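Local coordinates for protein glycinin A3B4 subunit (Glycine max, PDB 2D5F) that serves as a seed storage protein, an 11S globulin whose subunit carries two cupin domains and assembles into hexamers, at residues 20-25 against 29-34; 43-48 against 444-449; 122-127 against 363-368; 147-152 against 158-163. All coordinates share one frame; numbering follows the deposited sequence.

Contact 1. Residues 20-25 against 29-34; sequences DHRVES and LIETWN
Val23 and Ile30 face each other with their CB atoms 4.1 Å apart, on the close-packed face of a small antiparallel ladder. Their backbones are tied in both directions, Val23 N to Ile30 O at 2.8 Å and Ile30 N back to Val23 O. Both side chains are buried, and Ile237 of the strand 237-239 covers Ile30 further. On the same face Thr32 sets OG1 between its own N and carbonyl carbon (chi1 62°), which brings the hydroxyl to 3.6 Å from His21 CB, at the imidazole edge; its hydrogen-bond partner is the carbonyl of Glu172. Strands 21-24 and 29-32, running at 168° to one another, form a beta hairpin at the margin of the first cupin sheet. Away from the turn, the ladder ends in a classic beta bulge, where Thr32 O accepts from both Asp20 N (2.8 Å) and His21 N. The face carrying Arg22, Glu24, Leu29 and Glu31 is looser and more exposed. There Leu29 swings CG opposite its backbone N (chi1 178°), placing CD1 over one face of the Arg22 guanidinium and CD2 3.3 Å from Arg22 NH2. Glu24 lies alongside, its CG 3.6 Å from Leu29 CD1, and its OE2 forms a salt bridge with Arg22 NH1 (3.0 Å). With an alanine at Leu29 both methyls under the guanidinium are gone, and the arginine end would probably be freer to swing. Glu31 runs beside Arg22, but its OE2 stays 4.2 Å from Arg22 NE, beyond a salt bridge, and probably adds a weak attraction.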
loop_
_atom_site.group_PDB
_atom_site.type_symbol
_atom_site.label_atom_id
_atom_site.label_comp_id
_atom_site.label_asym_id
_atom_site.label_seq_id
_atom_site.Cartn_x
_atom_site.Cartn_y
_atom_site.Cartn_z
ATOM N N ASP B 20 -40.209 10.442 -0.098
ATOM C CA ASP B 20 -41.377 9.778 -0.681
ATOM C C ASP B 20 -42.170 8.906 0.295
ATOM O O ASP B 20 -43.378 8.755 0.149
ATOM C CB ASP B 20 -40.963 8.888 -1.853
ATOM C CG ASP B 20 -40.249 9.647 -2.935
ATOM O OD1 ASP B 20 -39.001 9.708 -2.894
ATOM O OD2 ASP B 20 -40.937 10.188 -3.823
ATOM N N HIS B 21 -41.488 8.317 1.271
ATOM C CA HIS B 21 -42.145 7.441 2.235
ATOM C C HIS B 21 -41.835 7.840 3.677
ATOM O O HIS B 21 -40.740 8.320 3.981
ATOM C CB HIS B 21 -41.708 5.989 1.986
ATOM C CG HIS B 21 -42.346 4.994 2.908
ATOM N ND1 HIS B 21 -43.690 4.688 2.861
ATOM C CD2 HIS B 21 -41.823 4.239 3.904
ATOM C CE1 HIS B 21 -43.967 3.786 3.788
ATOM N NE2 HIS B 21 -42.852 3.498 4.434
ATOM N N ARG B 22 -42.803 7.631 4.563
ATOM C CA ARG B 22 -42.638 7.976 5.971
ATOM C C ARG B 22 -42.976 6.799 6.876
ATOM O O ARG B 22 -43.886 6.023 6.589
ATOM C CB ARG B 22 -43.538 9.169 6.330
ATOM C CG ARG B 22 -43.376 10.359 5.393
ATOM C CD ARG B 22 -44.441 11.441 5.600
ATOM N NE ARG B 22 -44.060 12.439 6.597
ATOM C CZ ARG B 22 -44.361 12.368 7.889
ATOM N NH1 ARG B 22 -45.057 11.340 8.356
ATOM N NH2 ARG B 22 -43.971 13.332 8.712
ATOM N N VAL B 23 -42.223 6.671 7.962
ATOM C CA VAL B 23 -42.442 5.623 8.953
ATOM C C VAL B 23 -42.500 6.324 10.300
ATOM O O VAL B 23 -41.477 6.752 10.826
ATOM C CB VAL B 23 -41.281 4.592 8.991
ATOM C CG1 VAL B 23 -41.424 3.690 10.220
ATOM C CG2 VAL B 23 -41.280 3.753 7.724
ATOM N N GLU B 24 -43.704 6.456 10.846
ATOM C CA GLU B 24 -43.888 7.104 12.136
ATOM C C GLU B 24 -43.764 6.084 13.263
ATOM O O GLU B 24 -44.491 5.094 13.296
ATOM C CB GLU B 24 -45.258 7.788 12.183
ATOM C CG GLU B 24 -45.327 9.052 11.338
ATOM C CD GLU B 24 -46.740 9.571 11.184
ATOM O OE1 GLU B 24 -47.492 9.528 12.179
ATOM O OE2 GLU B 24 -47.097 10.031 10.073
ATOM N N SER B 25 -42.829 6.328 14.174
ATOM C CA SER B 25 -42.596 5.432 15.304
ATOM C C SER B 25 -42.899 6.136 16.615
ATOM O O SER B 25 -43.100 7.347 16.658
ATOM C CB SER B 25 -41.132 4.969 15.339
ATOM O OG SER B 25 -40.772 4.305 14.146
ATOM N N LEU B 29 -39.259 9.532 13.709
ATOM C CA LEU B 29 -39.736 9.465 12.340
ATOM C C LEU B 29 -38.601 9.114 11.379
ATOM O O LEU B 29 -37.452 9.525 11.575
ATOM C CB LEU B 29 -40.319 10.827 11.953
ATOM C CG LEU B 29 -40.853 11.025 10.538
ATOM C CD1 LEU B 29 -42.100 10.166 10.338
ATOM C CD2 LEU B 29 -41.175 12.494 10.318
ATOM N N ILE B 30 -38.929 8.341 10.351
ATOM C CA ILE B 30 -37.960 7.967 9.332
ATOM C C ILE B 30 -38.589 8.292 7.988
ATOM O O ILE B 30 -39.685 7.828 7.673
ATOM C CB ILE B 30 -37.616 6.468 9.372
ATOM C CG1 ILE B 30 -36.899 6.133 10.683
ATOM C CG2 ILE B 30 -36.723 6.110 8.188
ATOM C CD1 ILE B 30 -36.511 4.673 10.812
ATOM N N GLU B 31 -37.898 9.115 7.211
ATOM C CA GLU B 31 -38.368 9.513 5.895
ATOM C C GLU B 31 -37.352 9.057 4.866
ATOM O O GLU B 31 -36.157 9.313 5.015
ATOM C CB GLU B 31 -38.509 11.029 5.837
ATOM C CG GLU B 31 -39.571 11.579 6.764
ATOM C CD GLU B 31 -39.496 13.077 6.875
ATOM O OE1 GLU B 31 -38.778 13.571 7.768
ATOM O OE2 GLU B 31 -40.139 13.766 6.057
ATOM N N THR B 32 -37.810 8.375 3.826
ATOM C CA THR B 32 -36.887 7.915 2.800
ATOM C C THR B 32 -37.242 8.411 1.413
ATOM O O THR B 32 -38.408 8.652 1.105
ATOM C CB THR B 32 -36.817 6.368 2.749
ATOM O OG1 THR B 32 -38.101 5.834 2.401
ATOM C CG2 THR B 32 -36.390 5.811 4.101
ATOM N N TRP B 33 -36.215 8.586 0.588
ATOM C CA TRP B 33 -36.398 8.989 -0.803
ATOM C C TRP B 33 -36.462 7.651 -1.538
ATOM O O TRP B 33 -35.687 6.744 -1.228
ATOM C CB TRP B 33 -35.192 9.792 -1.299
ATOM C CG TRP B 33 -35.205 11.273 -0.943
ATOM C CD1 TRP B 33 -35.471 12.317 -1.792
ATOM C CD2 TRP B 33 -34.886 11.863 0.328
ATOM N NE1 TRP B 33 -35.331 13.515 -1.131
ATOM C CE2 TRP B 33 -34.977 13.268 0.171
ATOM C CE3 TRP B 33 -34.535 11.342 1.586
ATOM C CZ2 TRP B 33 -34.722 14.160 1.223
ATOM C CZ3 TRP B 33 -34.281 12.232 2.637
ATOM C CH2 TRP B 33 -34.380 13.625 2.446
ATOM N N ASN B 34 -37.394 7.506 -2.476
ATOM C CA ASN B 34 -37.520 6.261 -3.232
ATOM C C ASN B 34 -36.217 6.048 -4.014
ATOM O O ASN B 34 -35.803 6.915 -4.787
ATOM C CB ASN B 34 -38.697 6.360 -4.209
ATOM C CG ASN B 34 -39.029 5.034 -4.859
ATOM O OD1 ASN B 34 -38.146 4.328 -5.345
ATOM N ND2 ASN B 34 -40.313 4.689 -4.876
#

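Contact 2. Residues 43-48 against 444-449; sequences AGVTVS and FKTHHN
Ala43 and Thr446 have the nearest CA atoms, 8.2 Å apart, of two backbones that do not pair. Each sits where regular structure breaks. Ala43 closes a short helix, and Gly44 leaves it with a positive phi of 70° before the chain enters strand 46-52. On the other segment the strand ends at Lys445, and Thr446 forms the centre of an inverse gamma turn, with a weak bond from His447 N to Lys445 O. Beyond the turn Asn449 N donates to His447 ND1 at 2.9 Å, close to the plane of the imidazole. Across the contact, Val45 and Thr446 reach toward each other tip to tip, Val45 CG1 meeting Thr446 CG2 at 3.8 Å. A chi1 of 52° points the Thr446 methyl at the valine and its hydroxyl at a bridging water. That water donates to Ala43 O at 2.6 Å and also bonds Thr446 OG1 at 2.9 Å. The same hydroxyl is hydrogen-bonded by NE2 of Gln155 from a neighbouring subunit, while Val391 of the second cupin domain packs on Val45. The two segments belong to different cupin domains, so this small patch lies on the seam between them. Thr446 therefore works with two chemistries at once: its methyl makes a thin apolar touch, and its hydroxyl ties the carbonyl at the helix end to the seam through water and, through Gln155, to another subunit.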
loop_
_atom_site.group_PDB
_atom_site.type_symbol
_atom_site.label_atom_id
_atom_site.label_comp_id
_atom_site.label_asym_id
_atom_site.label_seq_id
_atom_site.Cartn_x
_atom_site.Cartn_y
_atom_site.Cartn_z
ATOM N N ALA B 43 -26.851 7.863 -9.579
ATOM C CA ALA B 43 -25.871 8.081 -8.516
ATOM C C ALA B 43 -25.521 6.807 -7.752
ATOM O O ALA B 43 -24.472 6.729 -7.115
ATOM C CB ALA B 43 -26.385 9.140 -7.555
ATOM N N GLY B 44 -26.400 5.812 -7.819
ATOM C CA GLY B 44 -26.149 4.556 -7.132
ATOM C C GLY B 44 -26.240 4.688 -5.623
ATOM O O GLY B 44 -25.442 4.099 -4.886
ATOM N N VAL B 45 -27.220 5.461 -5.161
ATOM C CA VAL B 45 -27.416 5.688 -3.733
ATOM C C VAL B 45 -28.873 6.055 -3.474
ATOM O O VAL B 45 -29.671 6.196 -4.402
ATOM C CB VAL B 45 -26.592 6.901 -3.222
ATOM C CG1 VAL B 45 -25.114 6.756 -3.575
ATOM C CG2 VAL B 45 -27.162 8.196 -3.830
ATOM N N THR B 46 -29.211 6.191 -2.201
ATOM C CA THR B 46 -30.531 6.655 -1.807
ATOM C C THR B 46 -30.306 7.404 -0.504
ATOM O O THR B 46 -29.209 7.355 0.058
ATOM C CB THR B 46 -31.577 5.525 -1.638
ATOM O OG1 THR B 46 -32.880 6.123 -1.603
ATOM C CG2 THR B 46 -31.373 4.749 -0.359
ATOM N N VAL B 47 -31.321 8.116 -0.032
ATOM C CA VAL B 47 -31.177 8.903 1.180
ATOM C C VAL B 47 -32.306 8.659 2.168
ATOM O O VAL B 47 -33.442 8.383 1.783
ATOM C CB VAL B 47 -31.117 10.416 0.838
ATOM C CG1 VAL B 47 -30.914 11.238 2.103
ATOM C CG2 VAL B 47 -29.992 10.679 -0.164
ATOM N N SER B 48 -31.978 8.777 3.449
ATOM C CA SER B 48 -32.939 8.572 4.521
ATOM C C SER B 48 -32.788 9.666 5.578
ATOM O O SER B 48 -31.687 9.926 6.056
ATOM C CB SER B 48 -32.702 7.200 5.148
ATOM O OG SER B 48 -33.453 7.036 6.332
ATOM N N PHE B 444 -22.697 14.965 -0.662
ATOM C CA PHE B 444 -22.093 13.658 -0.494
ATOM C C PHE B 444 -21.472 13.290 -1.842
ATOM O O PHE B 444 -22.070 13.527 -2.889
ATOM C CB PHE B 444 -23.152 12.630 -0.105
ATOM C CG PHE B 444 -23.911 12.969 1.154
ATOM C CD1 PHE B 444 -25.192 13.514 1.084
ATOM C CD2 PHE B 444 -23.360 12.707 2.408
ATOM C CE1 PHE B 444 -25.919 13.789 2.244
ATOM C CE2 PHE B 444 -24.079 12.979 3.580
ATOM C CZ PHE B 444 -25.359 13.519 3.499
ATOM N N LYS B 445 -20.266 12.736 -1.829
ATOM C CA LYS B 445 -19.612 12.338 -3.073
ATOM C C LYS B 445 -19.171 10.885 -2.936
ATOM O O LYS B 445 -18.598 10.497 -1.912
ATOM C CB LYS B 445 -18.420 13.256 -3.369
ATOM C CG LYS B 445 -18.826 14.729 -3.466
ATOM C CD LYS B 445 -17.686 15.626 -3.915
ATOM C CE LYS B 445 -18.125 17.084 -3.925
ATOM N NZ LYS B 445 -17.024 17.971 -4.380
ATOM N N THR B 446 -19.449 10.089 -3.967
ATOM C CA THR B 446 -19.133 8.663 -3.952
ATOM C C THR B 446 -17.692 8.243 -4.265
ATOM O O THR B 446 -17.439 7.377 -5.108
ATOM C CB THR B 446 -20.113 7.881 -4.863
ATOM O OG1 THR B 446 -20.150 8.478 -6.163
ATOM C CG2 THR B 446 -21.515 7.910 -4.264
ATOM N N HIS B 447 -16.758 8.871 -3.564
ATOM C CA HIS B 447 -15.344 8.560 -3.678
ATOM C C HIS B 447 -14.727 9.019 -2.360
ATOM O O HIS B 447 -15.121 10.057 -1.822
ATOM C CB HIS B 447 -14.715 9.282 -4.870
ATOM C CG HIS B 447 -13.333 8.807 -5.199
ATOM N ND1 HIS B 447 -12.227 9.148 -4.448
ATOM C CD2 HIS B 447 -12.882 7.992 -6.182
ATOM C CE1 HIS B 447 -11.155 8.564 -4.955
ATOM N NE2 HIS B 447 -11.526 7.855 -6.007
ATOM N N HIS B 448 -13.774 8.241 -1.839
ATOM C CA HIS B 448 -13.117 8.536 -0.559
ATOM C C HIS B 448 -12.297 9.821 -0.570
ATOM O O HIS B 448 -12.010 10.393 0.480
ATOM C CB HIS B 448 -12.226 7.355 -0.136
ATOM C CG HIS B 448 -10.928 7.261 -0.885
ATOM N ND1 HIS B 448 -9.790 7.943 -0.499
ATOM C CD2 HIS B 448 -10.585 6.561 -1.995
ATOM C CE1 HIS B 448 -8.806 7.666 -1.336
ATOM N NE2 HIS B 448 -9.263 6.830 -2.253
ATOM N N ASN B 449 -11.920 10.263 -1.761
ATOM C CA ASN B 449 -11.131 11.481 -1.927
ATOM C C ASN B 449 -11.568 12.150 -3.236
ATOM O O ASN B 449 -10.790 12.285 -4.176
ATOM C CB ASN B 449 -9.636 11.131 -1.969
ATOM C CG ASN B 449 -8.743 12.359 -1.908
ATOM O OD1 ASN B 449 -9.193 13.456 -1.573
ATOM N ND2 ASN B 449 -7.465 12.176 -2.218
HETATM O O HOH W 1 -21.943 6.708 -7.693
#

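Contact 3. Residues 122-127 against 363-368; sequences VLVIPP and RQFGLS
The ring of Phe365 is met at a slant by three aliphatic groups, Val124, Pro126 and Pro127, none of which sits squarely over a face or in line with an edge. Instead they divide its outline. Val124 CG1 comes in at one flank, 3.6 Å from Phe365 CD2 with CE2 scarcely farther. Pro127 CD takes the other flank, 3.6 Å from Phe365 CE1 and next to CD1. At the far end of the ring Pro126 touches with CB, 3.8 Å from Phe365 CZ, and its CG lies close to the same carbon. The phenyl group reaches them because its CG stands opposite the backbone carbonyl carbon (chi1 -49°), and the valine turns CG1 opposite its own N (chi1 -179°), which carries that methyl to the ring. Val124 belongs to strand 121-125 of the first cupin domain, and the two prolines follow directly as the strand gives way to a loop. Phe365 stands at the end of the short helix 362-365 of the second domain, which Gly366 leaves with a positive phi of 59°. The ring thus reaches from the helix end across the junction of the two cupin domains to the end of strand 121-125. Every touch is apolar, with no hydrogen bond joining the segments. An alanine at Phe365 removes the whole ring and is likely to leave Val124 CG1 and both prolines facing a gap at the domain seam. Phe80 of the first domain also packs on Pro126, and Leu359 of the second touches Val124.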
loop_
_atom_site.group_PDB
_atom_site.type_symbol
_atom_site.label_atom_id
_atom_site.label_comp_id
_atom_site.label_asym_id
_atom_site.label_seq_id
_atom_site.Cartn_x
_atom_site.Cartn_y
_atom_site.Cartn_z
ATOM N N VAL B 122 -20.641 14.706 11.066
ATOM C CA VAL B 122 -20.882 13.667 10.082
ATOM C C VAL B 122 -20.539 12.371 10.796
ATOM O O VAL B 122 -19.553 12.310 11.537
ATOM C CB VAL B 122 -19.969 13.818 8.853
ATOM C CG1 VAL B 122 -20.001 12.536 8.011
ATOM C CG2 VAL B 122 -20.428 15.000 8.017
ATOM N N LEU B 123 -21.366 11.353 10.597
ATOM C CA LEU B 123 -21.142 10.047 11.208
ATOM C C LEU B 123 -21.011 9.059 10.058
ATOM O O LEU B 123 -21.627 9.240 9.006
ATOM C CB LEU B 123 -22.337 9.642 12.086
ATOM C CG LEU B 123 -22.948 10.670 13.050
ATOM C CD1 LEU B 123 -24.181 10.067 13.719
ATOM C CD2 LEU B 123 -21.928 11.084 14.092
ATOM N N VAL B 124 -20.216 8.016 10.253
ATOM C CA VAL B 124 -20.035 7.007 9.217
ATOM C C VAL B 124 -20.359 5.636 9.784
ATOM O O VAL B 124 -19.822 5.256 10.824
ATOM C CB VAL B 124 -18.572 6.998 8.703
ATOM C CG1 VAL B 124 -18.405 5.953 7.617
ATOM C CG2 VAL B 124 -18.193 8.380 8.186
ATOM N N ILE B 125 -21.243 4.898 9.116
ATOM C CA ILE B 125 -21.605 3.552 9.566
ATOM C C ILE B 125 -20.942 2.521 8.650
ATOM O O ILE B 125 -21.207 2.499 7.451
ATOM C CB ILE B 125 -23.122 3.293 9.492
ATOM C CG1 ILE B 125 -23.911 4.453 10.121
ATOM C CG2 ILE B 125 -23.442 1.972 10.188
ATOM C CD1 ILE B 125 -23.576 4.726 11.569
ATOM N N PRO B 126 -20.067 1.658 9.198
ATOM C CA PRO B 126 -19.402 0.644 8.369
ATOM C C PRO B 126 -20.382 -0.444 7.923
ATOM O O PRO B 126 -21.364 -0.731 8.613
ATOM C CB PRO B 126 -18.335 0.069 9.299
ATOM C CG PRO B 126 -18.071 1.177 10.277
ATOM C CD PRO B 126 -19.463 1.713 10.541
ATOM N N PRO B 127 -20.125 -1.065 6.763
ATOM C CA PRO B 127 -21.017 -2.121 6.277
ATOM C C PRO B 127 -21.049 -3.285 7.268
ATOM O O PRO B 127 -20.011 -3.685 7.806
ATOM C CB PRO B 127 -20.386 -2.532 4.945
ATOM C CG PRO B 127 -19.640 -1.297 4.510
ATOM C CD PRO B 127 -19.044 -0.798 5.794
ATOM N N ARG B 363 -11.555 5.694 3.449
ATOM C CA ARG B 363 -10.797 5.089 2.364
ATOM C C ARG B 363 -11.414 3.761 1.925
ATOM O O ARG B 363 -11.506 3.476 0.734
ATOM C CB ARG B 363 -9.347 4.878 2.789
ATOM C CG ARG B 363 -8.428 4.560 1.632
ATOM C CD ARG B 363 -6.995 4.928 1.970
ATOM N NE ARG B 363 -6.246 5.274 0.767
ATOM C CZ ARG B 363 -5.945 4.412 -0.199
ATOM N NH1 ARG B 363 -6.322 3.144 -0.104
ATOM N NH2 ARG B 363 -5.276 4.823 -1.269
ATOM N N GLN B 364 -11.859 2.954 2.879
ATOM C CA GLN B 364 -12.471 1.678 2.526
ATOM C C GLN B 364 -13.949 1.780 2.152
ATOM O O GLN B 364 -14.497 0.856 1.558
ATOM C CB GLN B 364 -12.320 0.676 3.674
ATOM C CG GLN B 364 -10.887 0.237 3.931
ATOM C CD GLN B 364 -10.178 -0.233 2.667
ATOM O OE1 GLN B 364 -9.819 0.571 1.803
ATOM N NE2 GLN B 364 -9.979 -1.541 2.552
ATOM N N PHE B 365 -14.591 2.900 2.479
ATOM C CA PHE B 365 -16.016 3.055 2.187
ATOM C C PHE B 365 -16.359 3.837 0.922
ATOM O O PHE B 365 -17.529 3.923 0.544
ATOM C CB PHE B 365 -16.722 3.684 3.386
ATOM C CG PHE B 365 -16.391 3.021 4.691
ATOM C CD1 PHE B 365 -16.258 1.634 4.772
ATOM C CD2 PHE B 365 -16.209 3.779 5.841
ATOM C CE1 PHE B 365 -15.950 1.015 5.981
ATOM C CE2 PHE B 365 -15.900 3.170 7.059
ATOM C CZ PHE B 365 -15.769 1.781 7.128
ATOM N N GLY B 366 -15.348 4.406 0.274
ATOM C CA GLY B 366 -15.579 5.158 -0.953
ATOM C C GLY B 366 -16.521 6.350 -0.848
ATOM O O GLY B 366 -17.317 6.609 -1.760
ATOM N N LEU B 367 -16.431 7.091 0.249
ATOM C CA LEU B 367 -17.290 8.253 0.433
ATOM C C LEU B 367 -16.565 9.456 1.008
ATOM O O LEU B 367 -15.619 9.318 1.768
ATOM C CB LEU B 367 -18.456 7.909 1.356
ATOM C CG LEU B 367 -19.585 7.041 0.811
ATOM C CD1 LEU B 367 -20.448 6.576 1.963
ATOM C CD2 LEU B 367 -20.410 7.837 -0.199
ATOM N N SER B 368 -17.025 10.640 0.627
ATOM C CA SER B 368 -16.479 11.888 1.139
ATOM C C SER B 368 -17.597 12.914 1.070
ATOM O O SER B 368 -18.696 12.618 0.602
ATOM C CB SER B 368 -15.265 12.347 0.322
ATOM O OG SER B 368 -15.578 12.479 -1.042
#

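Contact 4. Residues 147-152 against 158-163; sequences LDTSNF and QNPRVF
Thr149 and Gln158 bring their CA atoms to 5.7 Å, as the loop that leaves strand 141-147 folds back on itself through an inverse gamma turn at Asp148 and a type I beta turn from Asp148 to Asn151. The threonine carries most of the contact. Its CB lies 3.4 Å from Gln158 O, and its CG2 rests 3.8 Å from Pro160 CA, with Pro160 CB just beyond. At chi1 50° the methyl of Thr149 faces the proline while its hydroxyl meets a water. That water bonds Thr149 OG1 at 2.8 Å and donates to Gln158 O at 2.9 Å, so it joins the segments where no direct hydrogen bond does; Gly44 O adds a weak bond to the same hydroxyl. Leu147 approaches Pro160 at about a right angle, its CD2 4.2 Å from Pro160 CB, a looser touch. Within the turn Asn151 ND2 donates to Asp148 OD2 at 3.1 Å, a side-chain link that braces the type I turn from within. Arg161 is held by a salt bridge to Asp157, in the bend between the segments. The whole is a folded-back connection in the first cupin domain, carrying the chain from a strand of one sheet of the beta barrel to strand 163-164 of the other.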
loop_
_atom_site.group_PDB
_atom_site.type_symbol
_atom_site.label_atom_id
_atom_site.label_comp_id
_atom_site.label_asym_id
_atom_site.label_seq_id
_atom_site.Cartn_x
_atom_site.Cartn_y
_atom_site.Cartn_z
ATOM N N LEU B 147 -27.189 6.610 1.904
ATOM C CA LEU B 147 -27.069 5.153 1.872
ATOM C C LEU B 147 -26.342 4.776 0.577
ATOM O O LEU B 147 -26.938 4.749 -0.497
ATOM C CB LEU B 147 -28.455 4.488 1.912
ATOM C CG LEU B 147 -29.231 4.397 3.242
ATOM C CD1 LEU B 147 -29.431 5.762 3.844
ATOM C CD2 LEU B 147 -30.585 3.739 2.996
ATOM N N ASP B 148 -25.050 4.498 0.688
ATOM C CA ASP B 148 -24.234 4.154 -0.470
ATOM C C ASP B 148 -24.473 2.714 -0.942
ATOM O O ASP B 148 -23.583 1.870 -0.860
ATOM C CB ASP B 148 -22.758 4.382 -0.117
ATOM C CG ASP B 148 -21.833 4.267 -1.319
ATOM O OD1 ASP B 148 -22.290 4.484 -2.464
ATOM O OD2 ASP B 148 -20.640 3.971 -1.113
ATOM N N THR B 149 -25.677 2.456 -1.449
ATOM C CA THR B 149 -26.072 1.131 -1.928
ATOM C C THR B 149 -25.202 0.554 -3.048
ATOM O O THR B 149 -25.027 -0.657 -3.130
ATOM C CB THR B 149 -27.532 1.128 -2.442
ATOM O OG1 THR B 149 -27.716 2.218 -3.354
ATOM C CG2 THR B 149 -28.520 1.259 -1.290
ATOM N N SER B 150 -24.666 1.410 -3.911
ATOM C CA SER B 150 -23.843 0.937 -5.016
ATOM C C SER B 150 -22.392 0.673 -4.621
ATOM O O SER B 150 -21.593 0.250 -5.450
ATOM C CB SER B 150 -23.876 1.939 -6.177
ATOM O OG SER B 150 -23.218 3.154 -5.839
ATOM N N ASN B 151 -22.053 0.918 -3.361
ATOM C CA ASN B 151 -20.682 0.696 -2.901
ATOM C C ASN B 151 -20.197 -0.711 -3.248
ATOM O O ASN B 151 -20.937 -1.682 -3.127
ATOM C CB ASN B 151 -20.575 0.926 -1.392
ATOM C CG ASN B 151 -19.154 0.739 -0.872
ATOM O OD1 ASN B 151 -18.754 -0.360 -0.496
ATOM N ND2 ASN B 151 -18.385 1.815 -0.875
ATOM N N PHE B 152 -18.945 -0.800 -3.675
ATOM C CA PHE B 152 -18.331 -2.065 -4.057
ATOM C C PHE B 152 -18.482 -3.157 -2.996
ATOM O O PHE B 152 -18.588 -4.333 -3.333
ATOM C CB PHE B 152 -16.841 -1.836 -4.339
ATOM C CG PHE B 152 -16.170 -2.979 -5.041
ATOM C CD1 PHE B 152 -16.436 -3.242 -6.383
ATOM C CD2 PHE B 152 -15.251 -3.781 -4.369
ATOM C CE1 PHE B 152 -15.797 -4.290 -7.050
ATOM C CE2 PHE B 152 -14.606 -4.833 -5.029
ATOM C CZ PHE B 152 -14.880 -5.084 -6.371
ATOM N N GLN B 158 -28.661 -3.743 -5.704
ATOM C CA GLN B 158 -28.852 -2.307 -5.502
ATOM C C GLN B 158 -29.879 -1.869 -4.465
ATOM O O GLN B 158 -29.903 -0.704 -4.079
ATOM C CB GLN B 158 -29.190 -1.646 -6.840
ATOM C CG GLN B 158 -30.649 -1.767 -7.237
ATOM C CD GLN B 158 -31.354 -0.429 -7.201
ATOM O OE1 GLN B 158 -31.041 0.471 -7.985
ATOM N NE2 GLN B 158 -32.307 -0.283 -6.283
ATOM N N ASN B 159 -30.724 -2.784 -4.007
ATOM C CA ASN B 159 -31.744 -2.410 -3.035
ATOM C C ASN B 159 -31.211 -2.050 -1.658
ATOM O O ASN B 159 -30.264 -2.660 -1.162
ATOM C CB ASN B 159 -32.767 -3.533 -2.845
ATOM C CG ASN B 159 -33.558 -3.831 -4.102
ATOM O OD1 ASN B 159 -33.052 -4.450 -5.037
ATOM N ND2 ASN B 159 -34.809 -3.392 -4.128
ATOM N N PRO B 160 -31.808 -1.029 -1.029
ATOM C CA PRO B 160 -31.368 -0.640 0.310
ATOM C C PRO B 160 -31.933 -1.722 1.232
ATOM O O PRO B 160 -32.999 -2.284 0.957
ATOM C CB PRO B 160 -32.027 0.725 0.508
ATOM C CG PRO B 160 -33.250 0.651 -0.356
ATOM C CD PRO B 160 -32.736 -0.032 -1.593
ATOM N N ARG B 161 -31.215 -2.042 2.300
ATOM C CA ARG B 161 -31.666 -3.074 3.229
ATOM C C ARG B 161 -31.264 -2.697 4.641
ATOM O O ARG B 161 -30.157 -2.211 4.856
ATOM C CB ARG B 161 -31.009 -4.427 2.922
ATOM C CG ARG B 161 -31.390 -5.118 1.627
ATOM C CD ARG B 161 -30.675 -6.462 1.574
ATOM N NE ARG B 161 -31.177 -7.354 0.531
ATOM C CZ ARG B 161 -30.980 -7.179 -0.772
ATOM N NH1 ARG B 161 -31.480 -8.050 -1.640
ATOM N NH2 ARG B 161 -30.280 -6.136 -1.206
ATOM N N VAL B 162 -32.153 -2.949 5.599
ATOM C CA VAL B 162 -31.868 -2.668 7.000
ATOM C C VAL B 162 -32.165 -3.917 7.829
ATOM O O VAL B 162 -33.306 -4.383 7.887
ATOM C CB VAL B 162 -32.722 -1.499 7.546
ATOM C CG1 VAL B 162 -32.277 -1.155 8.974
ATOM C CG2 VAL B 162 -32.577 -0.283 6.651
ATOM N N PHE B 163 -31.129 -4.470 8.449
ATOM C CA PHE B 163 -31.284 -5.657 9.278
ATOM C C PHE B 163 -31.403 -5.223 10.736
ATOM O O PHE B 163 -30.417 -4.799 11.341
ATOM C CB PHE B 163 -30.078 -6.597 9.119
ATOM C CG PHE B 163 -29.949 -7.208 7.747
ATOM C CD1 PHE B 163 -29.555 -6.435 6.655
ATOM C CD2 PHE B 163 -30.235 -8.556 7.546
ATOM C CE1 PHE B 163 -29.450 -6.999 5.380
ATOM C CE2 PHE B 163 -30.133 -9.131 6.276
ATOM C CZ PHE B 163 -29.739 -8.352 5.190
HETATM O O HOH W 2 -30.492 2.124 -3.862
#

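Overall arrangement
Contacts 1 and 2 share one sheet of the first cupin domain, where Trp33 N probably bonds Val47 O at 3.0 Å. Contact 2 also touches contact 4, Thr46 O lying 2.8 Å from Leu147 N and Gly44 O 2.6 Å from Ser150 OG, and touches contact 3, His447 O standing 2.6 Å from Ser368 OG. Contacts 2 and 3, with centres 10 Å apart, both join the first domain to the second, and contact 4 meets contact 3 through Asp148 and Asn151. Contacts 1 and 3 remain about 13 Å apart at their nearest atoms. Arg50, which lines the carbonate pocket, packs against Leu147 of contact 4.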